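Glucan-binding protein C, GbpC (Streptococcus mutans UA159, PDB 5UQZ) binds calcium and probably glucan as a cell-wall-anchored protein, and probably mediates both sucrose-dependent and sucrose-independent adherence. Local coordinates at residues H227-V239 and T313-I327. Numbering follows the deposited sequence.
Sequences HWTTKYGDHVEKV and TFTVGGNDQNLPTTI. With CA (calcium ion), chain B.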
loop_
_atom_site.group_PDB
_atom_site.type_symbol
_atom_site.label_atom_id
_atom_site.label_comp_id
_atom_site.label_asym_id
_atom_site.label_seq_id
_atom_site.Cartn_x
_atom_site.Cartn_y
_atom_site.Cartn_z
ATOM N N HIS A 227 2.485 0.223 10.011
ATOM C CA HIS A 227 3.116 -0.214 11.239
ATOM C C HIS A 227 1.976 -0.426 12.226
ATOM O O HIS A 227 1.299 0.529 12.633
ATOM C CB HIS A 227 4.078 0.866 11.747
ATOM C CG HIS A 227 4.813 0.482 13.005
ATOM N ND1 HIS A 227 5.867 1.223 13.502
ATOM C CD2 HIS A 227 4.658 -0.571 13.854
ATOM C CE1 HIS A 227 6.334 0.639 14.591
ATOM N NE2 HIS A 227 5.614 -0.444 14.829
ATOM N N TRP A 228 1.723 -1.666 12.591
ATOM C CA TRP A 228 0.732 -1.964 13.614
ATOM C C TRP A 228 1.376 -2.728 14.759
ATOM O O TRP A 228 2.297 -3.522 14.536
ATOM C CB TRP A 228 -0.499 -2.700 13.063
ATOM C CG TRP A 228 -0.335 -4.004 12.254
ATOM C CD1 TRP A 228 -0.420 -4.142 10.880
ATOM C CD2 TRP A 228 -0.118 -5.328 12.769
ATOM N NE1 TRP A 228 -0.290 -5.477 10.532
ATOM C CE2 TRP A 228 -0.103 -6.216 11.667
ATOM C CE3 TRP A 228 0.062 -5.850 14.058
ATOM C CZ2 TRP A 228 0.093 -7.592 11.815
ATOM C CZ3 TRP A 228 0.257 -7.226 14.198
ATOM C CH2 TRP A 228 0.275 -8.065 13.090
ATOM N N THR A 229 0.917 -2.442 15.977
ATOM C CA THR A 229 1.452 -3.081 17.169
ATOM C C THR A 229 0.283 -3.640 17.960
ATOM O O THR A 229 -0.564 -2.877 18.454
ATOM C CB THR A 229 2.259 -2.090 18.014
ATOM O OG1 THR A 229 3.276 -1.466 17.216
ATOM C CG2 THR A 229 2.926 -2.810 19.154
ATOM N N THR A 230 0.225 -4.966 18.054
ATOM C CA THR A 230 -0.843 -5.611 18.796
ATOM C C THR A 230 -0.249 -6.810 19.517
ATOM O O THR A 230 0.950 -7.105 19.396
ATOM C CB THR A 230 -1.975 -6.128 17.896
ATOM O OG1 THR A 230 -1.552 -7.291 17.190
ATOM C CG2 THR A 230 -2.480 -5.083 16.909
ATOM N N LYS A 231 -1.108 -7.530 20.240
ATOM C CA LYS A 231 -0.693 -8.770 20.869
ATOM C C LYS A 231 -0.091 -9.752 19.886
ATOM O O LYS A 231 0.682 -10.628 20.296
ATOM C CB LYS A 231 -1.937 -9.405 21.536
ATOM C CG LYS A 231 -1.709 -10.730 22.219
ATOM C CD LYS A 231 -2.982 -11.233 22.916
ATOM C CE LYS A 231 -4.131 -11.508 21.956
ATOM N NZ LYS A 231 -5.201 -12.364 22.577
ATOM N N TYR A 232 -0.412 -9.617 18.605
ATOM C CA TYR A 232 0.035 -10.563 17.595
ATOM C C TYR A 232 1.229 -10.081 16.790
ATOM O O TYR A 232 1.635 -10.788 15.859
ATOM C CB TYR A 232 -1.128 -10.920 16.661
ATOM C CG TYR A 232 -2.250 -11.590 17.422
ATOM C CD1 TYR A 232 -2.190 -12.945 17.717
ATOM C CD2 TYR A 232 -3.347 -10.865 17.877
ATOM C CE1 TYR A 232 -3.198 -13.562 18.432
ATOM C CE2 TYR A 232 -4.374 -11.484 18.594
ATOM C CZ TYR A 232 -4.276 -12.824 18.863
ATOM O OH TYR A 232 -5.269 -13.440 19.577
ATOM N N GLY A 233 1.819 -8.930 17.116
ATOM C CA GLY A 233 3.047 -8.548 16.428
ATOM C C GLY A 233 3.351 -7.071 16.554
ATOM O O GLY A 233 2.511 -6.265 16.945
ATOM N N ASP A 234 4.596 -6.725 16.180
ATOM C CA ASP A 234 5.003 -5.345 15.971
ATOM C C ASP A 234 5.410 -5.309 14.495
ATOM O O ASP A 234 6.583 -5.341 14.125
ATOM C CB ASP A 234 6.162 -4.964 16.888
ATOM C CG ASP A 234 6.482 -3.496 16.795
ATOM O OD1 ASP A 234 5.645 -2.701 16.325
ATOM O OD2 ASP A 234 7.585 -3.108 17.212
ATOM N N HIS A 235 4.401 -5.227 13.633
ATOM C CA HIS A 235 4.526 -5.413 12.192
ATOM C C HIS A 235 4.887 -4.077 11.550
ATOM O O HIS A 235 4.125 -3.109 11.694
ATOM C CB HIS A 235 3.145 -5.826 11.707
ATOM C CG HIS A 235 3.023 -5.956 10.215
ATOM N ND1 HIS A 235 2.928 -7.180 9.587
ATOM C CD2 HIS A 235 2.925 -5.023 9.230
ATOM C CE1 HIS A 235 2.731 -6.995 8.288
ATOM N NE2 HIS A 235 2.738 -5.687 8.038
ATOM N N VAL A 236 6.028 -4.018 10.868
ATOM C CA VAL A 236 6.495 -2.770 10.275
ATOM C C VAL A 236 6.896 -3.039 8.831
ATOM O O VAL A 236 7.626 -4.001 8.540
ATOM C CB VAL A 236 7.689 -2.169 11.058
ATOM C CG1 VAL A 236 8.020 -0.769 10.527
ATOM C CG2 VAL A 236 7.502 -2.123 12.550
ATOM N N GLU A 237 6.429 -2.170 7.930
ATOM C CA GLU A 237 6.791 -2.193 6.512
ATOM C C GLU A 237 7.761 -1.051 6.256
ATOM O O GLU A 237 7.506 0.091 6.659
ATOM C CB GLU A 237 5.516 -2.094 5.673
ATOM C CG GLU A 237 4.618 -3.291 5.971
ATOM C CD GLU A 237 3.242 -3.314 5.353
ATOM O OE1 GLU A 237 2.910 -2.502 4.477
ATOM O OE2 GLU A 237 2.476 -4.238 5.774
ATOM N N LYS A 238 8.858 -1.354 5.571
ATOM C CA LYS A 238 9.969 -0.415 5.392
ATOM C C LYS A 238 10.482 -0.463 3.967
ATOM O O LYS A 238 10.355 -1.476 3.286
ATOM C CB LYS A 238 11.167 -0.802 6.313
ATOM C CG LYS A 238 10.821 -0.949 7.795
ATOM C CD LYS A 238 12.076 -1.215 8.612
ATOM C CE LYS A 238 11.780 -1.221 10.090
ATOM N NZ LYS A 238 12.966 -1.650 10.861
ATOM N N VAL A 239 11.093 0.654 3.543
ATOM C CA VAL A 239 11.793 0.674 2.260
ATOM C C VAL A 239 13.190 1.248 2.458
ATOM O O VAL A 239 13.340 2.334 3.031
ATOM C CB VAL A 239 11.033 1.472 1.191
ATOM C CG1 VAL A 239 11.765 1.338 -0.171
ATOM C CG2 VAL A 239 9.618 0.985 1.095
ATOM N N THR A 313 14.906 -1.702 -1.814
ATOM C CA THR A 313 14.500 -2.928 -1.122
ATOM C C THR A 313 13.351 -2.645 -0.177
ATOM O O THR A 313 13.440 -1.735 0.650
ATOM C CB THR A 313 15.687 -3.473 -0.318
ATOM O OG1 THR A 313 16.771 -3.729 -1.215
ATOM C CG2 THR A 313 15.324 -4.763 0.422
ATOM N N PHE A 314 12.281 -3.425 -0.252
ATOM C CA PHE A 314 11.219 -3.311 0.735
ATOM C C PHE A 314 11.284 -4.487 1.689
ATOM O O PHE A 314 11.734 -5.589 1.316
ATOM C CB PHE A 314 9.839 -3.177 0.100
ATOM C CG PHE A 314 9.310 -4.402 -0.640
ATOM C CD1 PHE A 314 8.659 -5.417 0.082
ATOM C CD2 PHE A 314 9.385 -4.485 -2.010
ATOM C CE1 PHE A 314 8.133 -6.515 -0.579
ATOM C CE2 PHE A 314 8.840 -5.605 -2.673
ATOM C CZ PHE A 314 8.202 -6.614 -1.962
ATOM N N THR A 315 10.865 -4.243 2.931
ATOM C CA THR A 315 10.832 -5.306 3.918
ATOM C C THR A 315 9.557 -5.246 4.735
ATOM O O THR A 315 8.950 -4.181 4.916
ATOM C CB THR A 315 12.055 -5.326 4.887
ATOM O OG1 THR A 315 11.977 -4.221 5.779
ATOM C CG2 THR A 315 13.377 -5.231 4.138
ATOM N N VAL A 316 9.176 -6.394 5.270
ATOM C CA VAL A 316 8.061 -6.490 6.200
ATOM C C VAL A 316 8.401 -7.553 7.223
ATOM O O VAL A 316 8.861 -8.654 6.868
ATOM C CB VAL A 316 6.709 -6.757 5.482
ATOM C CG1 VAL A 316 6.762 -8.008 4.595
ATOM C CG2 VAL A 316 5.580 -6.822 6.476
ATOM N N GLY A 317 8.180 -7.245 8.497
ATOM C CA GLY A 317 8.474 -8.209 9.550
ATOM C C GLY A 317 7.889 -7.728 10.856
ATOM O O GLY A 317 7.310 -6.649 10.942
ATOM N N GLY A 318 8.042 -8.560 11.886
ATOM C CA GLY A 318 7.574 -8.217 13.222
ATOM C C GLY A 318 6.359 -8.981 13.703
ATOM O O GLY A 318 5.982 -8.831 14.872
ATOM N N ASN A 319 5.718 -9.789 12.852
ATOM C CA ASN A 319 4.589 -10.587 13.316
ATOM C C ASN A 319 5.057 -11.623 14.319
ATOM O O ASN A 319 6.197 -12.110 14.259
ATOM C CB ASN A 319 3.994 -11.396 12.153
ATOM C CG ASN A 319 3.157 -10.546 11.232
ATOM O OD1 ASN A 319 3.321 -9.304 11.188
ATOM N ND2 ASN A 319 2.339 -11.158 10.410
ATOM N N ASP A 320 4.143 -12.022 15.210
ATOM C CA ASP A 320 4.409 -13.166 16.058
ATOM C C ASP A 320 4.398 -14.469 15.250
ATOM O O ASP A 320 3.830 -14.582 14.144
ATOM C CB ASP A 320 3.387 -13.237 17.194
ATOM C CG ASP A 320 3.688 -12.198 18.284
ATOM O OD1 ASP A 320 4.888 -11.904 18.503
ATOM O OD2 ASP A 320 2.771 -11.728 18.929
ATOM N N GLN A 321 5.016 -15.472 15.857
ATOM C CA GLN A 321 5.012 -16.813 15.300
ATOM C C GLN A 321 3.593 -17.262 14.967
ATOM O O GLN A 321 2.635 -17.006 15.721
ATOM C CB GLN A 321 5.627 -17.757 16.341
ATOM C CG GLN A 321 5.845 -19.148 15.829
ATOM C CD GLN A 321 6.519 -20.002 16.865
ATOM O OE1 GLN A 321 6.254 -19.885 18.072
ATOM N NE2 GLN A 321 7.405 -20.837 16.421
ATOM N N ASN A 322 3.440 -17.919 13.813
ATOM C CA ASN A 322 2.175 -18.495 13.365
ATOM C C ASN A 322 1.181 -17.487 12.803
ATOM O O ASN A 322 0.072 -17.905 12.422
ATOM C CB ASN A 322 1.502 -19.396 14.417
ATOM C CG ASN A 322 2.344 -20.597 14.725
ATOM O OD1 ASN A 322 3.008 -21.126 13.828
ATOM N ND2 ASN A 322 2.366 -21.010 15.977
ATOM N N LEU A 323 1.524 -16.206 12.703
ATOM C CA LEU A 323 0.674 -15.267 11.980
ATOM C C LEU A 323 1.396 -14.919 10.695
ATOM O O LEU A 323 2.369 -14.143 10.728
ATOM C CB LEU A 323 0.476 -14.017 12.831
ATOM C CG LEU A 323 -0.569 -13.111 12.232
ATOM C CD1 LEU A 323 -1.987 -13.688 12.396
ATOM C CD2 LEU A 323 -0.480 -11.689 12.794
ATOM N N PRO A 324 0.970 -15.441 9.553
ATOM C CA PRO A 324 1.730 -15.245 8.303
ATOM C C PRO A 324 1.958 -13.777 7.993
ATOM O O PRO A 324 1.100 -12.919 8.275
ATOM C CB PRO A 324 0.842 -15.917 7.247
ATOM C CG PRO A 324 0.184 -17.042 8.015
ATOM C CD PRO A 324 -0.119 -16.437 9.388
ATOM N N THR A 325 3.154 -13.493 7.469
ATOM C CA THR A 325 3.573 -12.138 7.125
ATOM C C THR A 325 3.248 -11.891 5.661
ATOM O O THR A 325 3.631 -12.692 4.802
ATOM C CB THR A 325 5.080 -12.010 7.312
ATOM O OG1 THR A 325 5.379 -12.216 8.704
ATOM C CG2 THR A 325 5.598 -10.634 6.937
ATOM N N THR A 326 2.564 -10.786 5.366
ATOM C CA THR A 326 2.203 -10.420 3.992
ATOM C C THR A 326 2.453 -8.951 3.757
ATOM O O THR A 326 2.398 -8.144 4.687
ATOM C CB THR A 326 0.716 -10.713 3.721
ATOM O OG1 THR A 326 -0.100 -9.968 4.628
ATOM C CG2 THR A 326 0.402 -12.195 3.889
ATOM N N ILE A 327 2.611 -8.595 2.486
ATOM C CA ILE A 327 2.608 -7.207 2.048
ATOM C C ILE A 327 2.199 -7.170 0.592
ATOM O O ILE A 327 2.691 -7.971 -0.231
ATOM C CB ILE A 327 3.977 -6.518 2.268
ATOM C CG1 ILE A 327 3.873 -5.009 1.963
ATOM C CG2 ILE A 327 5.092 -7.167 1.493
ATOM C CD1 ILE A 327 5.206 -4.218 2.279
HETATM CA CA CA B . 0.833 -2.020 3.229
HETATM O O HOH W 1 10.388 -4.541 8.000
HETATM O O HOH W 2 0.246 -4.096 4.614
HETATM O O HOH W 3 -1.563 -2.575 3.267
HETATM O O HOH W 4 0.159 -4.031 1.950
HETATM O O HOH W 5 2.200 -2.072 1.286
#
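Val316 and Ile327 give the apolar contacts to His235 and Glu237. Val316 CG2 lies 3.4 Å from His235 CE1 and alongside Glu237 CG, while Ile327 CD1 meets the Glu237 carboxylate from the opposite direction, 3.6 Å from OE1. Farther along, Leu323 CD2 abuts the edge of the Trp228 ring at CH2 (3.7 Å), and one face of the His235 ring receives Trp228 NE1. With CG anti to the backbone N (chi1 175°), the imidazole lies alongside the Asn319 amide; ND1 donates to an in-plane lone pair of Asn319 OD1 at 2.7 Å. The far nitrogen, NE2, gives a nearly straight bond (169°) to the anti lone pair of Glu237 OE2, so both ring nitrogens are engaged, fixing the ring's rotation. Asn319 ND2 in turn donates to Leu323 O, tying the amide to the turn after its strand.

Strands 233-239 and 313-319 run antiparallel, their axes 171° apart, with Lys238 and Thr315 exchanging two bonds. A beta bulge shifts the register between Gly233 and Val236; Gly318 there has phi/psi angles that call for glycine. At the outer end Asp320 N donates to Tyr232 O (2.9 Å), and the Asp320 carboxylate is salt-bridged to Arg191.

Glu237 OE1 binds calcium at 2.5 Å beside four waters, with Ser224 and Asn226 completing the protein ligands; OE2 accepts from one of those waters. Glu237 is first-shell, His235 second-shell and Asn319 behind it, consistent with holding the carboxylate in place on an antiparallel strand pair of the cell-wall-anchored protein's glucan-binding protein C domain, a beta-supersandwich.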